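Local atomic coordinates of type IV secretion system protein VirB11 (PDB entry 2GZA), a protein that binds and hydrolyses ATP as the hexameric ATPase of the Brucella suis VirB type IV secretion system, a virulence machinery. Residues C[197-202]-C[253-258]; C[214-217]-C[221-224]; C[294-299]-C[316-321]. One frame throughout, in Å; residues are numbered along the deposited sequence.

Interaction 1. Residues C[197-202]-C[253-258]; sequences QEIPFD and PTRILL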
loop_
_atom_site.group_PDB
_atom_site.type_symbol
_atom_site.label_atom_id
_atom_site.label_comp_id
_atom_site.label_asym_id
_atom_site.label_seq_id
_atom_site.Cartn_x
_atom_site.Cartn_y
_atom_site.Cartn_z
ATOM N N GLN C 197 7.297 35.017 -27.836
ATOM C CA GLN C 197 7.516 36.360 -28.366
ATOM C C GLN C 197 6.728 37.414 -27.586
ATOM O O GLN C 197 6.992 38.604 -27.698
ATOM C CB GLN C 197 7.193 36.409 -29.860
ATOM C CG GLN C 197 8.186 35.655 -30.742
ATOM C CD GLN C 197 9.629 36.108 -30.541
ATOM O OE1 GLN C 197 10.488 35.316 -30.160
ATOM N NE2 GLN C 197 9.892 37.385 -30.788
ATOM N N GLU C 198 5.771 36.961 -26.784
ATOM C CA GLU C 198 4.958 37.842 -25.945
ATOM C C GLU C 198 5.604 38.131 -24.590
ATOM O O GLU C 198 5.135 38.995 -23.849
ATOM C CB GLU C 198 3.558 37.258 -25.734
ATOM C CG GLU C 198 2.771 36.985 -27.010
ATOM C CD GLU C 198 2.623 38.205 -27.909
ATOM O OE1 GLU C 198 2.714 38.033 -29.144
ATOM O OE2 GLU C 198 2.416 39.329 -27.391
ATOM N N ILE C 199 6.662 37.392 -24.261
ATOM C CA ILE C 199 7.453 37.652 -23.062
ATOM C C ILE C 199 8.267 38.933 -23.280
ATOM O O ILE C 199 8.892 39.089 -24.328
ATOM C CB ILE C 199 8.386 36.452 -22.711
ATOM C CG1 ILE C 199 7.585 35.146 -22.654
ATOM C CG2 ILE C 199 9.129 36.691 -21.387
ATOM C CD1 ILE C 199 8.419 33.891 -22.584
ATOM N N PRO C 200 8.228 39.867 -22.312
ATOM C CA PRO C 200 9.008 41.106 -22.392
ATOM C C PRO C 200 10.486 40.813 -22.609
ATOM O O PRO C 200 11.039 39.933 -21.951
ATOM C CB PRO C 200 8.783 41.754 -21.026
ATOM C CG PRO C 200 7.457 41.227 -20.582
ATOM C CD PRO C 200 7.415 39.816 -21.083
ATOM N N PHE C 201 11.101 41.551 -23.528
ATOM C CA PHE C 201 12.440 41.263 -24.025
ATOM C C PHE C 201 13.549 41.452 -22.991
ATOM O O PHE C 201 14.690 41.044 -23.217
ATOM C CB PHE C 201 12.728 42.111 -25.266
ATOM C CG PHE C 201 11.760 41.877 -26.397
ATOM C CD1 PHE C 201 11.391 42.919 -27.229
ATOM C CD2 PHE C 201 11.213 40.611 -26.628
ATOM C CE1 PHE C 201 10.501 42.710 -28.278
ATOM C CE2 PHE C 201 10.319 40.398 -27.672
ATOM C CZ PHE C 201 9.965 41.447 -28.496
ATOM N N ASP C 202 13.211 42.060 -21.858
ATOM C CA ASP C 202 14.192 42.349 -20.810
ATOM C C ASP C 202 14.217 41.306 -19.691
ATOM O O ASP C 202 14.939 41.458 -18.697
ATOM C CB ASP C 202 13.962 43.752 -20.229
ATOM C CG ASP C 202 12.625 43.889 -19.514
ATOM O OD1 ASP C 202 11.710 43.072 -19.760
ATOM O OD2 ASP C 202 12.492 44.827 -18.698
ATOM N N PRO C 253 16.485 32.800 -13.344
ATOM C CA PRO C 253 15.696 33.086 -14.522
ATOM C C PRO C 253 14.427 33.820 -14.133
ATOM O O PRO C 253 14.000 33.747 -12.986
ATOM C CB PRO C 253 15.376 31.695 -15.075
ATOM C CG PRO C 253 15.350 30.808 -13.883
ATOM C CD PRO C 253 16.284 31.418 -12.866
ATOM N N THR C 254 13.855 34.548 -15.079
ATOM C CA THR C 254 12.537 35.103 -14.896
ATOM C C THR C 254 11.526 34.002 -15.236
ATOM O O THR C 254 10.607 33.752 -14.458
ATOM C CB THR C 254 12.309 36.360 -15.747
ATOM O OG1 THR C 254 13.497 37.162 -15.758
ATOM C CG2 THR C 254 11.163 37.171 -15.184
ATOM N N ARG C 255 11.700 33.344 -16.381
ATOM C CA ARG C 255 10.916 32.143 -16.685
ATOM C C ARG C 255 11.752 30.990 -17.220
ATOM O O ARG C 255 12.827 31.194 -17.806
ATOM C CB ARG C 255 9.709 32.407 -17.597
ATOM C CG ARG C 255 9.779 33.636 -18.481
ATOM C CD ARG C 255 8.753 34.678 -18.040
ATOM N NE ARG C 255 7.405 34.265 -18.420
ATOM C CZ ARG C 255 6.373 35.083 -18.587
ATOM N NH1 ARG C 255 6.505 36.387 -18.412
ATOM N NH2 ARG C 255 5.199 34.586 -18.936
ATOM N N ILE C 256 11.244 29.781 -16.993
ATOM C CA ILE C 256 11.861 28.556 -17.473
ATOM C C ILE C 256 11.002 27.986 -18.583
ATOM O O ILE C 256 9.790 27.839 -18.424
ATOM C CB ILE C 256 12.023 27.541 -16.324
ATOM C CG1 ILE C 256 12.934 28.127 -15.243
ATOM C CG2 ILE C 256 12.606 26.241 -16.833
ATOM C CD1 ILE C 256 12.646 27.655 -13.832
ATOM N N LEU C 257 11.635 27.692 -19.712
ATOM C CA LEU C 257 10.932 27.231 -20.894
ATOM C C LEU C 257 11.405 25.833 -21.240
ATOM O O LEU C 257 12.372 25.651 -21.976
ATOM C CB LEU C 257 11.127 28.213 -22.046
ATOM C CG LEU C 257 10.787 29.668 -21.706
ATOM C CD1 LEU C 257 11.345 30.623 -22.764
ATOM C CD2 LEU C 257 9.283 29.864 -21.518
ATOM N N LEU C 258 10.724 24.852 -20.656
ATOM C CA LEU C 258 10.941 23.443 -20.960
ATOM C C LEU C 258 10.186 23.105 -22.236
ATOM O O LEU C 258 8.964 23.226 -22.275
ATOM C CB LEU C 258 10.405 22.579 -19.820
ATOM C CG LEU C 258 11.093 21.277 -19.387
ATOM C CD1 LEU C 258 10.065 20.362 -18.749
ATOM C CD2 LEU C 258 11.819 20.543 -20.499
#

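Interaction 2. Residues C[214-217]-C[221-224]; sequences LFLP and NHVH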
loop_
_atom_site.group_PDB
_atom_site.type_symbol
_atom_site.label_atom_id
_atom_site.label_comp_id
_atom_site.label_asym_id
_atom_site.label_seq_id
_atom_site.Cartn_x
_atom_site.Cartn_y
_atom_site.Cartn_z
ATOM N N LEU C 214 13.916 26.284 -29.756
ATOM C CA LEU C 214 13.387 27.461 -29.080
ATOM C C LEU C 214 14.397 28.610 -29.067
ATOM O O LEU C 214 14.854 29.043 -28.006
ATOM C CB LEU C 214 12.923 27.107 -27.658
ATOM C CG LEU C 214 11.823 26.036 -27.480
ATOM C CD1 LEU C 214 11.689 25.610 -26.028
ATOM C CD2 LEU C 214 10.480 26.498 -28.009
ATOM N N PHE C 215 14.741 29.091 -30.258
ATOM C CA PHE C 215 15.666 30.212 -30.410
ATOM C C PHE C 215 15.036 31.504 -29.906
ATOM O O PHE C 215 13.820 31.673 -29.981
ATOM C CB PHE C 215 16.096 30.356 -31.868
ATOM C CG PHE C 215 16.474 29.056 -32.515
ATOM C CD1 PHE C 215 17.650 28.407 -32.165
ATOM C CD2 PHE C 215 15.648 28.477 -33.474
ATOM C CE1 PHE C 215 17.994 27.201 -32.758
ATOM C CE2 PHE C 215 15.986 27.276 -34.074
ATOM C CZ PHE C 215 17.163 26.634 -33.715
ATOM N N LEU C 216 15.866 32.404 -29.380
ATOM C CA LEU C 216 15.382 33.655 -28.797
ATOM C C LEU C 216 16.139 34.876 -29.333
ATOM O O LEU C 216 16.978 35.449 -28.630
ATOM C CB LEU C 216 15.453 33.596 -27.264
ATOM C CG LEU C 216 14.578 32.548 -26.565
ATOM C CD1 LEU C 216 15.193 32.074 -25.260
ATOM C CD2 LEU C 216 13.160 33.051 -26.336
ATOM N N PRO C 217 15.831 35.288 -30.574
ATOM C CA PRO C 217 16.546 36.396 -31.215
ATOM C C PRO C 217 16.337 37.741 -30.504
ATOM O O PRO C 217 17.202 38.615 -30.561
ATOM C CB PRO C 217 15.940 36.429 -32.624
ATOM C CG PRO C 217 14.592 35.812 -32.472
ATOM C CD PRO C 217 14.770 34.741 -31.445
ATOM N N ASN C 221 19.208 38.232 -22.917
ATOM C CA ASN C 221 19.554 37.568 -21.669
ATOM C C ASN C 221 18.909 36.182 -21.600
ATOM O O ASN C 221 17.828 36.020 -21.034
ATOM C CB ASN C 221 19.136 38.447 -20.478
ATOM C CG ASN C 221 19.664 37.947 -19.135
ATOM O OD1 ASN C 221 20.279 36.888 -19.040
ATOM N ND2 ASN C 221 19.410 38.716 -18.085
ATOM N N HIS C 222 19.570 35.190 -22.189
ATOM C CA HIS C 222 19.054 33.822 -22.168
ATOM C C HIS C 222 20.154 32.774 -22.107
ATOM O O HIS C 222 21.317 33.061 -22.414
ATOM C CB HIS C 222 18.102 33.553 -23.349
ATOM C CG HIS C 222 18.785 33.434 -24.676
ATOM N ND1 HIS C 222 18.953 34.502 -25.524
ATOM C CD2 HIS C 222 19.347 32.371 -25.299
ATOM C CE1 HIS C 222 19.585 34.106 -26.613
ATOM N NE2 HIS C 222 19.838 32.816 -26.498
ATOM N N VAL C 223 19.771 31.567 -21.700
ATOM C CA VAL C 223 20.665 30.410 -21.699
ATOM C C VAL C 223 19.909 29.216 -22.273
ATOM O O VAL C 223 18.808 28.905 -21.810
ATOM C CB VAL C 223 21.194 30.085 -20.266
ATOM C CG1 VAL C 223 22.022 28.815 -20.268
ATOM C CG2 VAL C 223 22.022 31.244 -19.714
ATOM N N HIS C 224 20.482 28.569 -23.286
ATOM C CA HIS C 224 19.917 27.326 -23.815
ATOM C C HIS C 224 20.584 26.142 -23.141
ATOM O O HIS C 224 21.793 25.953 -23.275
ATOM C CB HIS C 224 20.104 27.210 -25.328
ATOM C CG HIS C 224 19.469 28.311 -26.111
ATOM N ND1 HIS C 224 18.112 28.543 -26.105
ATOM C CD2 HIS C 224 20.005 29.225 -26.952
ATOM C CE1 HIS C 224 17.844 29.564 -26.896
ATOM N NE2 HIS C 224 18.973 29.992 -27.424
HETATM O O HOH W 1 18.723 31.800 -29.206
#

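Interaction 3. Residues C[294-299]-C[316-321]; sequences ERLALM and RLLYLV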
loop_
_atom_site.group_PDB
_atom_site.type_symbol
_atom_site.label_atom_id
_atom_site.label_comp_id
_atom_site.label_asym_id
_atom_site.label_seq_id
_atom_site.Cartn_x
_atom_site.Cartn_y
_atom_site.Cartn_z
ATOM N N GLU C 294 -4.504 14.428 -17.596
ATOM C CA GLU C 294 -4.503 12.974 -17.504
ATOM C C GLU C 294 -3.110 12.400 -17.764
ATOM O O GLU C 294 -2.619 11.576 -16.994
ATOM C CB GLU C 294 -5.505 12.405 -18.512
ATOM C CG GLU C 294 -6.258 11.184 -18.047
ATOM C CD GLU C 294 -7.288 11.480 -16.970
ATOM O OE1 GLU C 294 -7.214 10.847 -15.896
ATOM O OE2 GLU C 294 -8.175 12.330 -17.195
ATOM N N ARG C 295 -2.477 12.853 -18.843
ATOM C CA ARG C 295 -1.130 12.408 -19.201
ATOM C C ARG C 295 -0.024 12.971 -18.311
ATOM O O ARG C 295 0.968 12.296 -18.075
ATOM C CB ARG C 295 -0.829 12.710 -20.664
ATOM C CG ARG C 295 -1.545 11.781 -21.630
ATOM C CD ARG C 295 -0.805 11.643 -22.937
ATOM N NE ARG C 295 0.386 10.814 -22.805
ATOM C CZ ARG C 295 1.622 11.214 -23.074
ATOM N NH1 ARG C 295 1.862 12.442 -23.514
ATOM N NH2 ARG C 295 2.625 10.370 -22.919
ATOM N N LEU C 296 -0.193 14.203 -17.828
ATOM C CA LEU C 296 0.775 14.815 -16.910
ATOM C C LEU C 296 0.844 14.054 -15.596
ATOM O O LEU C 296 1.923 13.884 -15.025
ATOM C CB LEU C 296 0.449 16.289 -16.648
ATOM C CG LEU C 296 0.594 17.248 -17.834
ATOM C CD1 LEU C 296 0.166 18.647 -17.453
ATOM C CD2 LEU C 296 2.007 17.242 -18.395
ATOM N N ALA C 297 -0.313 13.583 -15.145
ATOM C CA ALA C 297 -0.421 12.786 -13.930
ATOM C C ALA C 297 0.321 11.459 -14.047
ATOM O O ALA C 297 0.973 11.035 -13.098
ATOM C CB ALA C 297 -1.881 12.560 -13.568
ATOM N N LEU C 298 0.226 10.820 -15.212
ATOM C CA LEU C 298 0.960 9.589 -15.489
ATOM C C LEU C 298 2.475 9.817 -15.516
ATOM O O LEU C 298 3.244 8.950 -15.111
ATOM C CB LEU C 298 0.485 8.974 -16.806
ATOM C CG LEU C 298 -0.738 8.039 -16.883
ATOM C CD1 LEU C 298 -1.810 8.297 -15.822
ATOM C CD2 LEU C 298 -1.341 8.054 -18.290
ATOM N N MET C 299 2.893 10.988 -15.982
ATOM C CA MET C 299 4.302 11.341 -16.006
ATOM C C MET C 299 4.839 11.532 -14.583
ATOM O O MET C 299 5.955 11.112 -14.277
ATOM C CB MET C 299 4.527 12.592 -16.848
ATOM C CG MET C 299 4.284 12.368 -18.311
ATOM S SD MET C 299 4.226 13.903 -19.232
ATOM C CE MET C 299 3.755 13.285 -20.846
ATOM N N ARG C 316 -4.414 17.496 -7.925
ATOM C CA ARG C 316 -4.537 18.777 -7.254
ATOM C C ARG C 316 -3.309 19.663 -7.489
ATOM O O ARG C 316 -3.448 20.867 -7.699
ATOM C CB ARG C 316 -4.798 18.565 -5.768
ATOM C CG ARG C 316 -4.780 19.830 -4.938
ATOM C CD ARG C 316 -3.955 19.538 -3.718
ATOM N NE ARG C 316 -4.030 20.547 -2.664
ATOM C CZ ARG C 316 -5.088 20.804 -1.915
ATOM N NH1 ARG C 316 -6.197 20.158 -2.118
ATOM N NH2 ARG C 316 -5.041 21.726 -0.974
ATOM N N LEU C 317 -2.121 19.069 -7.465
ATOM C CA LEU C 317 -0.889 19.805 -7.738
ATOM C C LEU C 317 -0.878 20.400 -9.140
ATOM O O LEU C 317 -0.482 21.544 -9.325
ATOM C CB LEU C 317 0.347 18.929 -7.499
ATOM C CG LEU C 317 1.036 19.111 -6.143
ATOM C CD1 LEU C 317 1.323 20.592 -5.836
ATOM C CD2 LEU C 317 0.221 18.518 -5.043
ATOM N N LEU C 318 -1.330 19.612 -10.112
ATOM C CA LEU C 318 -1.446 20.071 -11.487
ATOM C C LEU C 318 -2.355 21.295 -11.619
ATOM O O LEU C 318 -2.034 22.238 -12.345
ATOM C CB LEU C 318 -1.960 18.950 -12.397
ATOM C CG LEU C 318 -0.994 18.033 -13.158
ATOM C CD1 LEU C 318 0.442 18.538 -13.119
ATOM C CD2 LEU C 318 -1.064 16.619 -12.653
ATOM N N TYR C 319 -3.483 21.272 -10.915
ATOM C CA TYR C 319 -4.426 22.381 -10.949
ATOM C C TYR C 319 -3.937 23.635 -10.233
ATOM O O TYR C 319 -4.315 24.745 -10.610
ATOM C CB TYR C 319 -5.797 21.970 -10.407
ATOM C CG TYR C 319 -6.571 20.999 -11.283
ATOM C CD1 TYR C 319 -7.290 19.950 -10.719
ATOM C CD2 TYR C 319 -6.585 21.131 -12.674
ATOM C CE1 TYR C 319 -7.999 19.053 -11.512
ATOM C CE2 TYR C 319 -7.289 20.236 -13.474
ATOM C CZ TYR C 319 -7.994 19.203 -12.883
ATOM O OH TYR C 319 -8.700 18.318 -13.670
ATOM N N LEU C 320 -3.108 23.459 -9.208
ATOM C CA LEU C 320 -2.533 24.582 -8.479
ATOM C C LEU C 320 -1.429 25.265 -9.264
ATOM O O LEU C 320 -1.172 26.454 -9.082
ATOM C CB LEU C 320 -2.000 24.105 -7.134
ATOM C CG LEU C 320 -3.056 23.788 -6.075
ATOM C CD1 LEU C 320 -2.413 23.108 -4.900
ATOM C CD2 LEU C 320 -3.798 25.040 -5.624
ATOM N N VAL C 321 -0.800 24.506 -10.149
ATOM C CA VAL C 321 0.413 24.917 -10.832
ATOM C C VAL C 321 0.149 25.322 -12.287
ATOM O O VAL C 321 0.766 26.255 -12.793
ATOM C CB VAL C 321 1.454 23.780 -10.736
ATOM C CG1 VAL C 321 2.391 23.763 -11.929
ATOM C CG2 VAL C 321 2.209 23.889 -9.436
#

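Interaction 1. Residues C[197-202]-C[253-258]
Ile-199 lies over one face of the Arg-255 guanidinium, with CG1 4.2 Å above the plane and over its centre. The other branch, CG2 of Ile-199, meets CD of Arg-255 at 3.9 Å and its NH1 at 4.0 Å. Both branches can serve because CG1 is anti to the carbonyl carbon (chi1 -52°) while CG2 is anti to the backbone N, so they leave CB in different directions, one over the guanidinium and the other to CD and NH1. The two side chains run past one another in opposite directions, and bends in the Arg-255 chain at chi2 and chi3 turn its flat end over the isoleucine. CD1 of Ile-199, the far end of the CG1 branch, meets Leu-257 CD2 at 4.3 Å, so Arg-255 and Leu-257, two apart on the strand, both pack on Ile-199. Pro-200 adds a lesser contact, its CD standing obliquely 4.4 Å from NH1 of Arg-255.

Across this contact the arginine is met by carbon alone; its polar bonds go elsewhere. NE is hydrogen-bonded to Gly-279 O, NH2 to Val-172 O and NH1 to Gln-203 OE1, three acceptors that would fix the rotation of the guanidinium. Residues 197-202 form the loop that leaves helix 188-196, the helix that begins at the end of the predicted P-loop, and leads into strand 205-209. Val-172 of helix 164-173 covers Ile-199, so the contact is buried between helix 164-173, the loop 197-202 and strand 255-258, which pairs in parallel with 205-209.

Interaction 2. Residues C[214-217]-C[221-224]
The loop that carries the chain from strand 205-209 to strand 222-226 folds back over the start of the second strand, where Leu-216 sits on the ring of His-222. This is a CH-pi contact: CB of Leu-216 lies 4.2 Å from the centroid of the His-222 ring and only 15° off its normal, shifted somewhat toward the rim. The leucine covers more than the ring, since its CD1 reaches His-222 CB at 3.8 Å, leucine and histidine lying alongside and pointing opposite ways. CG of His-222 stands between the backbone N and the carbonyl carbon (chi1 73°), and its ND1 is hydrogen-bonded to His-219 O, which helps to set the ring's rotation.

Strands 222-226 and 205-209 are parallel neighbours in the sheet of the P-loop NTPase domain, with 222-226 at its border within the chain, so the loop has to cross back along the sheet, and Leu-216 packs on Leu-205 and Thr-207 of the neighbouring strand. Two residues further on, His-224 meets the loop again: CE1 is 4.0 Å from Leu-216 CD1, an oblique approach. A water joins the sides, accepting from Leu-216 N at 2.9 Å and lying 2.6 Å from His-224 NE2, in the plane of the ring at its edge. At the other nitrogen, ND1 is hydrogen-bonded to Thr-207 OG1, so both ends of the imidazole have partners that would hold its plane. Phe-215 packs on Phe-124 of a neighbouring subunit.

Interaction 3. Residues C[294-299]-C[316-321]
Leu-318 of helix 311-321 reaches across to helix 289-300 and touches two successive residues there, Leu-296 and Ala-297. These are consecutive helices of the P-loop NTPase domain, packed through apolar side chains; the closest pair of CA atoms, those of Ala-297 and Leu-318, is 7.8 Å apart. Having only a methyl side chain, Ala-297 probably allows the leucine to come near the helix backbone: CD2 of Leu-318 lies 4.0 Å from Ala-297 N and 4.2 Å from Ala-297 CB.

Further out, Ile-270 of helix 265-274 packs on Leu-318, and Cys-284 of strand 281-285 packs on Leu-296, which sets helix 289-300 against strand 281-285. A salt bridge from Glu-294 OE1 to Arg-315 NH1 ties the same two helices together, and Arg-316 NE reaches Glu-294 OE1 of a neighbouring subunit, so the ion pairs beside this apolar contact continue into the hexamer interface. The remaining contact within the pair is made by the root of Leu-296 rather than its tip: CB of Leu-296 lies 4.2 Å from both CG and CD1 of Leu-318.

In the fold
Interactions 1 and 2 are neighbours, with centres 9 Å apart, and they touch where Leu-257 O meets Leu-214 CD1 at 4.1 Å. Along the chain, interaction 2 is nested within the loop that interaction 1 closes, and both reach the three-stranded parallel sheet. The predicted ATP site lies close by: the side chain of Leu-214 is about 4 Å from that of Thr-189, and that of Leu-257 about 10 Å. Interaction 3 follows later in the sequence, its centre about 23 Å from that of interaction 1 and 27 Å from that of interaction 2, on the opposite side of the chain's centre from the latter. Its nearest link to the predicted site is the Leu-296 side chain, about 10 Å from that of Lys-188.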